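Local coordinates for protein cadherin-23 (Mus musculus, PDB 5UZ8) that probably mediates calcium-dependent cell adhesion, and as a component of inner-ear tip links is thought to carry force in hearing, at residues 113-127 / 203-216. Residues are numbered along the deposited sequence; the frame is centred on the assembly and turned at random.
Sequences NPIFDQPSYQEAVFE and RENSVQVVIRVLDV. With CA (calcium ion), chain F; CA (calcium ion), chain G.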
loop_
_atom_site.group_PDB
_atom_site.type_symbol
_atom_site.label_atom_id
_atom_site.label_comp_id
_atom_site.label_asym_id
_atom_site.label_seq_id
_atom_site.Cartn_x
_atom_site.Cartn_y
_atom_site.Cartn_z
ATOM N N ASN A 113 6.256 -14.564 -1.807
ATOM C CA ASN A 113 5.337 -13.590 -1.227
ATOM C C ASN A 113 4.878 -12.643 -2.313
ATOM O O ASN A 113 5.670 -12.331 -3.210
ATOM C CB ASN A 113 6.036 -12.733 -0.171
ATOM C CG ASN A 113 6.378 -13.513 1.081
ATOM O OD1 ASN A 113 6.970 -14.549 1.001
ATOM N ND2 ASN A 113 5.991 -13.001 2.239
ATOM N N PRO A 114 3.673 -12.058 -2.143
ATOM C CA PRO A 114 3.366 -10.877 -2.969
ATOM C C PRO A 114 4.309 -9.753 -2.605
ATOM O O PRO A 114 4.625 -9.564 -1.416
ATOM C CB PRO A 114 1.921 -10.523 -2.612
ATOM C CG PRO A 114 1.393 -11.645 -1.822
ATOM C CD PRO A 114 2.590 -12.368 -1.206
ATOM N N ILE A 115 4.801 -9.061 -3.608
ATOM C CA ILE A 115 5.821 -8.008 -3.447
ATOM C C ILE A 115 5.283 -6.764 -4.116
ATOM O O ILE A 115 4.940 -6.797 -5.302
ATOM C CB ILE A 115 7.163 -8.387 -4.080
ATOM C CG1 ILE A 115 7.792 -9.588 -3.339
ATOM C CG2 ILE A 115 8.143 -7.205 -4.031
ATOM C CD1 ILE A 115 8.956 -10.232 -4.083
ATOM N N PHE A 116 5.185 -5.673 -3.351
ATOM C CA PHE A 116 4.679 -4.412 -3.912
ATOM C C PHE A 116 5.594 -3.818 -4.956
ATOM O O PHE A 116 6.807 -3.952 -4.841
ATOM C CB PHE A 116 4.385 -3.412 -2.825
ATOM C CG PHE A 116 3.083 -3.653 -2.148
ATOM C CD1 PHE A 116 1.903 -3.257 -2.745
ATOM C CD2 PHE A 116 3.030 -4.312 -0.930
ATOM C CE1 PHE A 116 0.677 -3.489 -2.118
ATOM C CE2 PHE A 116 1.817 -4.533 -0.305
ATOM C CZ PHE A 116 0.643 -4.143 -0.895
ATOM N N ASP A 117 5.029 -3.199 -5.986
ATOM C CA ASP A 117 5.775 -2.642 -7.120
ATOM C C ASP A 117 6.550 -1.349 -6.721
ATOM O O ASP A 117 7.452 -0.926 -7.434
ATOM C CB ASP A 117 4.828 -2.354 -8.325
ATOM C CG ASP A 117 4.403 -3.627 -9.132
ATOM O OD1 ASP A 117 4.769 -4.773 -8.791
ATOM O OD2 ASP A 117 3.705 -3.467 -10.164
ATOM N N GLN A 118 6.170 -0.701 -5.611
ATOM C CA GLN A 118 6.893 0.495 -5.103
ATOM C C GLN A 118 7.227 0.270 -3.648
ATOM O O GLN A 118 6.529 -0.498 -2.975
ATOM C CB GLN A 118 6.081 1.786 -5.194
ATOM C CG GLN A 118 5.600 2.136 -6.570
ATOM C CD GLN A 118 4.940 3.527 -6.731
ATOM O OE1 GLN A 118 4.528 3.831 -7.852
ATOM N NE2 GLN A 118 4.855 4.379 -5.667
ATOM N N PRO A 119 8.276 0.946 -3.148
ATOM C CA PRO A 119 8.627 0.862 -1.721
ATOM C C PRO A 119 7.642 1.629 -0.816
ATOM O O PRO A 119 7.564 1.355 0.371
ATOM C CB PRO A 119 10.039 1.451 -1.671
ATOM C CG PRO A 119 10.156 2.326 -2.875
ATOM C CD PRO A 119 9.323 1.637 -3.926
ATOM N N SER A 120 6.919 2.574 -1.406
ATOM C CA SER A 120 5.874 3.300 -0.719
ATOM C C SER A 120 5.062 4.043 -1.755
ATOM O O SER A 120 5.408 4.056 -2.949
ATOM C CB SER A 120 6.413 4.233 0.391
ATOM O OG SER A 120 6.837 5.501 -0.069
ATOM N N TYR A 121 3.904 4.536 -1.322
ATOM C CA TYR A 121 2.973 5.256 -2.212
ATOM C C TYR A 121 2.605 6.540 -1.557
ATOM O O TYR A 121 2.576 6.615 -0.320
ATOM C CB TYR A 121 1.731 4.431 -2.481
ATOM C CG TYR A 121 2.001 3.157 -3.279
ATOM C CD1 TYR A 121 2.346 1.980 -2.632
ATOM C CD2 TYR A 121 1.886 3.136 -4.679
ATOM C CE1 TYR A 121 2.574 0.804 -3.345
ATOM C CE2 TYR A 121 2.103 1.957 -5.415
ATOM C CZ TYR A 121 2.444 0.806 -4.737
ATOM O OH TYR A 121 2.686 -0.356 -5.419
ATOM N N GLN A 122 2.319 7.563 -2.352
ATOM C CA GLN A 122 1.885 8.845 -1.801
ATOM C C GLN A 122 1.064 9.625 -2.816
ATOM O O GLN A 122 1.398 9.633 -4.015
ATOM C CB GLN A 122 3.075 9.694 -1.351
ATOM C CG GLN A 122 2.663 11.086 -0.841
ATOM C CD GLN A 122 3.764 11.799 -0.073
ATOM O OE1 GLN A 122 3.687 13.027 0.194
ATOM N NE2 GLN A 122 4.792 11.040 0.309
ATOM N N GLU A 123 -0.017 10.233 -2.336
ATOM C CA GLU A 123 -0.767 11.205 -3.132
ATOM C C GLU A 123 -1.223 12.345 -2.250
ATOM O O GLU A 123 -1.328 12.180 -1.034
ATOM C CB GLU A 123 -2.006 10.597 -3.771
ATOM C CG GLU A 123 -1.775 9.546 -4.826
ATOM C CD GLU A 123 -1.101 10.031 -6.088
ATOM O OE1 GLU A 123 -1.113 11.260 -6.387
ATOM O OE2 GLU A 123 -0.534 9.117 -6.773
ATOM N N ALA A 124 -1.512 13.473 -2.879
ATOM C CA ALA A 124 -2.091 14.623 -2.191
ATOM C C ALA A 124 -3.448 14.870 -2.789
ATOM O O ALA A 124 -3.600 14.851 -4.036
ATOM C CB ALA A 124 -1.220 15.855 -2.370
ATOM N N VAL A 125 -4.427 15.129 -1.941
ATOM C CA VAL A 125 -5.784 15.380 -2.390
ATOM C C VAL A 125 -6.325 16.561 -1.641
ATOM O O VAL A 125 -5.974 16.747 -0.489
ATOM C CB VAL A 125 -6.720 14.171 -2.202
ATOM C CG1 VAL A 125 -6.232 12.986 -3.056
ATOM C CG2 VAL A 125 -6.858 13.764 -0.742
ATOM N N PHE A 126 -7.217 17.315 -2.264
ATOM C CA PHE A 126 -7.880 18.417 -1.572
ATOM C C PHE A 126 -8.912 17.864 -0.594
ATOM O O PHE A 126 -9.530 16.838 -0.834
ATOM C CB PHE A 126 -8.503 19.410 -2.552
ATOM C CG PHE A 126 -7.488 20.286 -3.250
ATOM C CD1 PHE A 126 -6.976 21.417 -2.622
ATOM C CD2 PHE A 126 -7.031 19.968 -4.526
ATOM C CE1 PHE A 126 -6.025 22.217 -3.251
ATOM C CE2 PHE A 126 -6.072 20.758 -5.160
ATOM C CZ PHE A 126 -5.576 21.881 -4.529
ATOM N N GLU A 127 -9.065 18.549 0.528
ATOM C CA GLU A 127 -9.990 18.142 1.573
ATOM C C GLU A 127 -11.443 18.058 1.133
ATOM O O GLU A 127 -12.237 17.347 1.776
ATOM C CB GLU A 127 -9.836 19.041 2.820
ATOM C CG GLU A 127 -10.178 20.509 2.616
ATOM C CD GLU A 127 -10.161 21.284 3.917
ATOM O OE1 GLU A 127 -10.699 20.753 4.917
ATOM O OE2 GLU A 127 -9.548 22.384 3.979
ATOM N N ARG A 203 1.013 -16.082 2.370
ATOM C CA ARG A 203 2.128 -15.175 2.486
ATOM C C ARG A 203 1.661 -13.757 2.195
ATOM O O ARG A 203 0.691 -13.535 1.469
ATOM C CB ARG A 203 3.237 -15.564 1.496
ATOM C CG ARG A 203 3.989 -16.810 1.841
ATOM C CD ARG A 203 4.972 -17.215 0.752
ATOM N NE ARG A 203 5.839 -18.318 1.186
ATOM C CZ ARG A 203 6.956 -18.195 1.906
ATOM N NH1 ARG A 203 7.655 -19.273 2.205
ATOM N NH2 ARG A 203 7.414 -17.015 2.302
ATOM N N GLU A 204 2.372 -12.800 2.776
ATOM C CA GLU A 204 1.992 -11.405 2.680
ATOM C C GLU A 204 3.189 -10.469 2.678
ATOM O O GLU A 204 4.303 -10.839 3.132
ATOM C CB GLU A 204 1.096 -11.038 3.849
ATOM C CG GLU A 204 1.776 -11.054 5.213
ATOM C CD GLU A 204 0.786 -10.861 6.344
ATOM O OE1 GLU A 204 1.029 -10.005 7.207
ATOM O OE2 GLU A 204 -0.243 -11.578 6.387
ATOM N N ASN A 205 2.892 -9.226 2.341
ATOM C CA ASN A 205 3.782 -8.110 2.580
ATOM C C ASN A 205 2.919 -6.872 2.722
ATOM O O ASN A 205 1.774 -6.816 2.206
ATOM C CB ASN A 205 4.761 -7.899 1.418
ATOM C CG ASN A 205 6.086 -8.623 1.608
ATOM O OD1 ASN A 205 6.733 -8.494 2.641
ATOM N ND2 ASN A 205 6.505 -9.384 0.600
ATOM N N SER A 206 3.463 -5.886 3.401
ATOM C CA SER A 206 2.763 -4.605 3.545
ATOM C C SER A 206 3.567 -3.472 2.953
ATOM O O SER A 206 4.789 -3.558 2.824
ATOM C CB SER A 206 2.524 -4.352 5.020
ATOM O OG SER A 206 3.753 -4.299 5.718
ATOM N N VAL A 207 2.892 -2.359 2.721
ATOM C CA VAL A 207 3.518 -1.131 2.283
ATOM C C VAL A 207 2.812 0.076 2.929
ATOM O O VAL A 207 1.625 -0.038 3.309
ATOM C CB VAL A 207 3.502 -1.035 0.756
ATOM C CG1 VAL A 207 2.104 -0.794 0.233
ATOM C CG2 VAL A 207 4.421 0.043 0.250
ATOM N N GLN A 208 3.524 1.203 3.095
ATOM C CA GLN A 208 2.912 2.410 3.636
ATOM C C GLN A 208 2.424 3.310 2.506
ATOM O O GLN A 208 3.096 3.464 1.469
ATOM C CB GLN A 208 3.835 3.184 4.572
ATOM C CG GLN A 208 4.361 2.396 5.744
ATOM C CD GLN A 208 3.275 1.965 6.688
ATOM O OE1 GLN A 208 2.901 0.757 6.750
ATOM N NE2 GLN A 208 2.735 2.917 7.401
ATOM N N VAL A 209 1.237 3.865 2.716
ATOM C CA VAL A 209 0.573 4.780 1.782
ATOM C C VAL A 209 0.275 6.095 2.488
ATOM O O VAL A 209 -0.472 6.091 3.470
ATOM C CB VAL A 209 -0.745 4.182 1.276
ATOM C CG1 VAL A 209 -1.397 5.146 0.264
ATOM C CG2 VAL A 209 -0.485 2.814 0.657
ATOM N N VAL A 210 0.876 7.195 2.015
ATOM C CA VAL A 210 0.675 8.516 2.550
ATOM C C VAL A 210 -0.382 9.239 1.724
ATOM O O VAL A 210 -0.288 9.325 0.487
ATOM C CB VAL A 210 1.967 9.368 2.525
ATOM C CG1 VAL A 210 1.705 10.781 3.045
ATOM C CG2 VAL A 210 3.053 8.711 3.351
ATOM N N ILE A 211 -1.362 9.810 2.400
ATOM C CA ILE A 211 -2.321 10.692 1.746
ATOM C C ILE A 211 -2.250 12.026 2.461
ATOM O O ILE A 211 -2.620 12.135 3.639
ATOM C CB ILE A 211 -3.756 10.134 1.757
ATOM C CG1 ILE A 211 -3.837 8.910 0.853
ATOM C CG2 ILE A 211 -4.752 11.191 1.247
ATOM C CD1 ILE A 211 -4.991 7.969 1.142
ATOM N N ARG A 212 -1.762 13.039 1.757
ATOM C CA ARG A 212 -1.656 14.383 2.317
ATOM C C ARG A 212 -2.876 15.170 1.875
ATOM O O ARG A 212 -3.285 15.100 0.717
ATOM C CB ARG A 212 -0.361 15.061 1.915
ATOM C CG ARG A 212 0.857 14.276 2.387
ATOM C CD ARG A 212 2.153 15.086 2.378
ATOM N NE ARG A 212 3.249 14.233 2.781
ATOM C CZ ARG A 212 3.550 13.904 4.038
ATOM N NH1 ARG A 212 2.891 14.426 5.080
ATOM N NH2 ARG A 212 4.549 13.055 4.247
ATOM N N VAL A 213 -3.478 15.890 2.819
ATOM C CA VAL A 213 -4.756 16.544 2.587
ATOM C C VAL A 213 -4.482 18.025 2.421
ATOM O O VAL A 213 -4.011 18.683 3.345
ATOM C CB VAL A 213 -5.708 16.306 3.759
ATOM C CG1 VAL A 213 -7.068 16.951 3.502
ATOM C CG2 VAL A 213 -5.862 14.822 3.989
ATOM N N LEU A 214 -4.781 18.531 1.243
ATOM C CA LEU A 214 -4.516 19.933 0.891
ATOM C C LEU A 214 -5.669 20.847 1.299
ATOM O O LEU A 214 -6.833 20.464 1.216
ATOM C CB LEU A 214 -4.257 20.047 -0.618
ATOM C CG LEU A 214 -3.156 19.129 -1.133
ATOM C CD1 LEU A 214 -3.037 19.244 -2.648
ATOM C CD2 LEU A 214 -1.832 19.428 -0.456
ATOM N N ASP A 215 -5.335 22.083 1.682
ATOM C CA ASP A 215 -6.308 23.022 2.233
ATOM C C ASP A 215 -7.232 23.586 1.160
ATOM O O ASP A 215 -6.793 23.891 0.044
ATOM C CB ASP A 215 -5.579 24.169 2.903
ATOM C CG ASP A 215 -6.448 24.961 3.840
ATOM O OD1 ASP A 215 -7.275 24.367 4.588
ATOM O OD2 ASP A 215 -6.270 26.209 3.836
ATOM N N VAL A 216 -8.489 23.727 1.530
ATOM C CA VAL A 216 -9.473 24.563 0.851
ATOM C C VAL A 216 -9.844 25.636 1.864
ATOM O O VAL A 216 -9.827 25.389 3.090
ATOM C CB VAL A 216 -10.719 23.714 0.501
ATOM C CG1 VAL A 216 -11.890 24.537 -0.001
ATOM C CG2 VAL A 216 -10.298 22.676 -0.515
HETATM CA CA CA F . -9.509 24.341 5.212
HETATM CA CA CA G . -12.160 21.725 6.487
HETATM O O HOH W 1 6.336 1.696 2.770
HETATM O O HOH W 2 7.122 12.691 1.935
HETATM O O HOH W 3 -13.736 19.979 5.790
#
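R203 reaches N113 through NH2, which gives a hydrogen bond to OD1 over 2.8 Å, the amide and guanidinium planes turned 64° apart. On its other branch N113 donates ND2 to the carbonyl of E204, so this one amide ties two successive residues. With an alanine in place of N113, the NH2 of R203 and the carbonyl O of E204 would probably each lose this partner, though N110 O would still hold R203 NE. N205 returns a bond the other way, its ND2 donating to P114 O at 2.8 Å. V207 then wedges between two aromatic rings: CG1, held between backbone N and carbonyl carbon (chi1 71°), sits over the centre of the F116 ring, 3.6 Å from its centroid, and also meets the edge of Y121. From Q208 O onward a parallel ladder takes over, its bonds alternating through Y121, E123, V125 and E127. On the face carrying Q122, A124 and F126, R212 NE gives a hydrogen bond to Q122 OE1 at 2.9 Å, well out of the carbonyl plane, while L214 CD1 lies over the F126 face, 4.1 Å from its centroid. E127 OE2 accepts V216 N with its anti lone pair and, with D215 OD1 and V216 O, binds a calcium completed by E180, D218 and D251; OE1 holds a second with D178, E180 and D218. R179 also pairs with E127 and D215. A broken first strand, its part 121-126 parallel to the last, 204-214, and leading into interdomain calcium, marks the cadherin repeat's Greek-key beta sandwich.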